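Local coordinates for IWS1 (Encephalitozoon cuniculi, PDB 2XPP), which probably acts as a nuclear transcription factor that helps regulate RNA polymerase II, both when TBP is recruited and afterwards, at residues K85-L88 and D89-K92. Residues are numbered along the deposited sequence; the frame is centred on the assembly and turned at random.
Sequences KRLL and DVLK
Arg-86 reaches forward along the helix to Asp-89, and its NH1 meets OD2 at 2.6 Å in a short i to i+3 salt bridge. The arginine chain leaves with CG anti to the backbone N (chi1 -176°) and bends at chi2, which brings the guanidinium round to the carboxylate; OD2 alone makes the bond, and the two planes are inclined at 41°. The other guanidinium nitrogens are engaged too: NE bonds Ser-45 OG and NH2 pairs with Asp-46, so three partners fix the group's rotation. Behind this partly exposed ion pair runs ordinary alpha-helical bonding, from Asp-89 N to Lys-85 O through Lys-92 N to Leu-88 O, the last less straight at 145°. On the buried side Leu-91 CG sits tight against Leu-87 O at 3.3 Å, a van der Waals contact with an oxygen that already accepts the Leu-91 N bond. The apolar contact there, Leu-88 CD2 to Leu-91 CD1, is loose at 4.3 Å. Lys-92 points its chain outward on the exposed side. Within the TFIIS N-terminal helical bundle, helix 81-92 is wedged between neighbours: Leu-87 and Val-90 pack on helix 36-48, Leu-87 and Leu-91 on helix 62-70, and Leu-88 and Leu-91 both on Leu-130 of helix 121-138.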
ATOM      1  N   LYS A  85       3.936   9.517  -0.912  1.00 13.69           N
ATOM      2  CA  LYS A  85       4.977   9.689   0.128  1.00 14.87           C
ATOM      3  C   LYS A  85       4.456   9.295   1.495  1.00 15.97           C
ATOM      4  O   LYS A  85       5.121   8.531   2.235  1.00 16.51           O
ATOM      5  CB  LYS A  85       5.451  11.128   0.162  1.00 16.05           C
ATOM      6  CG  LYS A  85       6.325  11.390  -1.007  1.00 16.87           C
ATOM      7  CD  LYS A  85       6.817  12.807  -0.921  1.00 21.30           C
ATOM      8  CE  LYS A  85       7.843  12.985  -1.988  1.00 29.01           C
ATOM      9  NZ  LYS A  85       8.401  14.359  -1.902  1.00 33.65           N
ATOM     10  N   ARG A  86       3.281   9.792   1.845  1.00 15.64           N
ATOM     11  CA  ARG A  86       2.809   9.603   3.208  1.00 17.06           C
ATOM     12  C   ARG A  86       2.468   8.133   3.521  1.00 14.66           C
ATOM     13  O   ARG A  86       2.808   7.658   4.592  1.00 15.82           O
ATOM     14  CB  ARG A  86       1.604  10.446   3.448  1.00 18.26           C
ATOM     15  CG  ARG A  86       1.150  10.348   4.868  1.00 22.11           C
ATOM     16  CD  ARG A  86       2.129  11.094   5.818  1.00 28.43           C
ATOM     17  NE  ARG A  86       1.586  11.011   7.163  1.00 32.17           N
ATOM     18  CZ  ARG A  86       2.277  10.865   8.281  1.00 34.94           C
ATOM     19  NH1 ARG A  86       3.607  10.793   8.253  1.00 39.26           N
ATOM     20  NH2 ARG A  86       1.624  10.788   9.430  1.00 33.85           N
ATOM     21  N   LEU A  87       1.853   7.445   2.571  1.00 14.78           N
ATOM     22  CA  LEU A  87       1.535   6.014   2.747  1.00 13.96           C
ATOM     23  C   LEU A  87       2.780   5.155   2.771  1.00 13.27           C
ATOM     24  O   LEU A  87       2.800   4.166   3.489  1.00 13.00           O
ATOM     25  CB  LEU A  87       0.485   5.474   1.772  1.00 12.61           C
ATOM     26  CG  LEU A  87      -0.903   6.097   2.065  1.00 13.90           C
ATOM     27  CD1 LEU A  87      -1.864   5.489   1.051  1.00 13.22           C
ATOM     28  CD2 LEU A  87      -1.373   5.839   3.501  1.00 16.43           C
ATOM     29  N   LEU A  88       3.815   5.488   2.008  1.00 13.89           N
ATOM     30  CA  LEU A  88       5.048   4.695   2.096  1.00 13.70           C
ATOM     31  C   LEU A  88       5.653   4.925   3.486  1.00 14.72           C
ATOM     32  O   LEU A  88       6.200   4.009   4.074  1.00 14.23           O
ATOM     33  CB  LEU A  88       6.088   5.097   1.040  1.00 14.74           C
ATOM     34  CG  LEU A  88       5.745   4.622  -0.385  1.00 16.00           C
ATOM     35  CD1 LEU A  88       6.886   5.037  -1.272  1.00 18.95           C
ATOM     36  CD2 LEU A  88       5.495   3.109  -0.523  1.00 22.17           C
ATOM     37  N   ASP A  89       5.569   6.161   3.995  1.00 16.27           N
ATOM     38  CA  ASP A  89       6.056   6.460   5.366  1.00 18.96           C
ATOM     39  C   ASP A  89       5.307   5.616   6.411  1.00 18.74           C
ATOM     40  O   ASP A  89       5.950   5.078   7.357  1.00 18.85           O
ATOM     41  CB  ASP A  89       5.866   7.959   5.658  1.00 21.15           C
ATOM     42  CG  ASP A  89       6.309   8.371   7.056  1.00 31.50           C
ATOM     43  OD1 ASP A  89       7.400   7.940   7.523  1.00 40.38           O
ATOM     44  OD2 ASP A  89       5.563   9.185   7.668  1.00 40.55           O
ATOM     45  N   VAL A  90       3.979   5.572   6.304  1.00 15.67           N
ATOM     46  CA  VAL A  90       3.140   4.700   7.155  1.00 16.36           C
ATOM     47  C   VAL A  90       3.617   3.218   7.143  1.00 15.69           C
ATOM     48  O   VAL A  90       3.871   2.635   8.207  1.00 15.94           O
ATOM     49  CB  VAL A  90       1.646   4.783   6.783  1.00 15.40           C
ATOM     50  CG1 VAL A  90       0.810   3.648   7.450  1.00 17.33           C
ATOM     51  CG2 VAL A  90       1.080   6.151   7.215  1.00 18.41           C
ATOM     52  N   LEU A  91       3.726   2.656   5.941  1.00 13.99           N
ATOM     53  CA  LEU A  91       4.133   1.248   5.768  1.00 12.75           C
ATOM     54  C   LEU A  91       5.481   0.952   6.442  1.00 14.44           C
ATOM     55  O   LEU A  91       5.656  -0.119   7.024  1.00 14.87           O
ATOM     56  CB  LEU A  91       4.196   0.934   4.273  1.00 12.21           C
ATOM     57  CG  LEU A  91       2.829   0.833   3.604  1.00 10.67           C
ATOM     58  CD1 LEU A  91       3.023   0.781   2.154  1.00 11.14           C
ATOM     59  CD2 LEU A  91       2.033  -0.406   4.066  1.00 12.11           C
ATOM     60  N   LYS A  92       6.399   1.915   6.402  1.00 15.11           N
ATOM     61  CA  LYS A  92       7.745   1.730   6.943  1.00 16.96           C
ATOM     62  C   LYS A  92       7.686   1.503   8.454  1.00 17.39           C
ATOM     63  O   LYS A  92       8.574   0.821   9.049  1.00 18.92           O
ATOM     64  CB  LYS A  92       8.616   2.973   6.663  1.00 19.44           C
ATOM     65  CG  LYS A  92       9.998   2.849   7.138  1.00 25.88           C
ATOM     66  CD  LYS A  92      10.781   4.021   6.575  1.00 31.42           C
ATOM     67  CE  LYS A  92      11.732   4.598   7.581  1.00 36.57           C
ATOM     68  NZ  LYS A  92      12.450   5.739   6.929  1.00 39.67           N
TER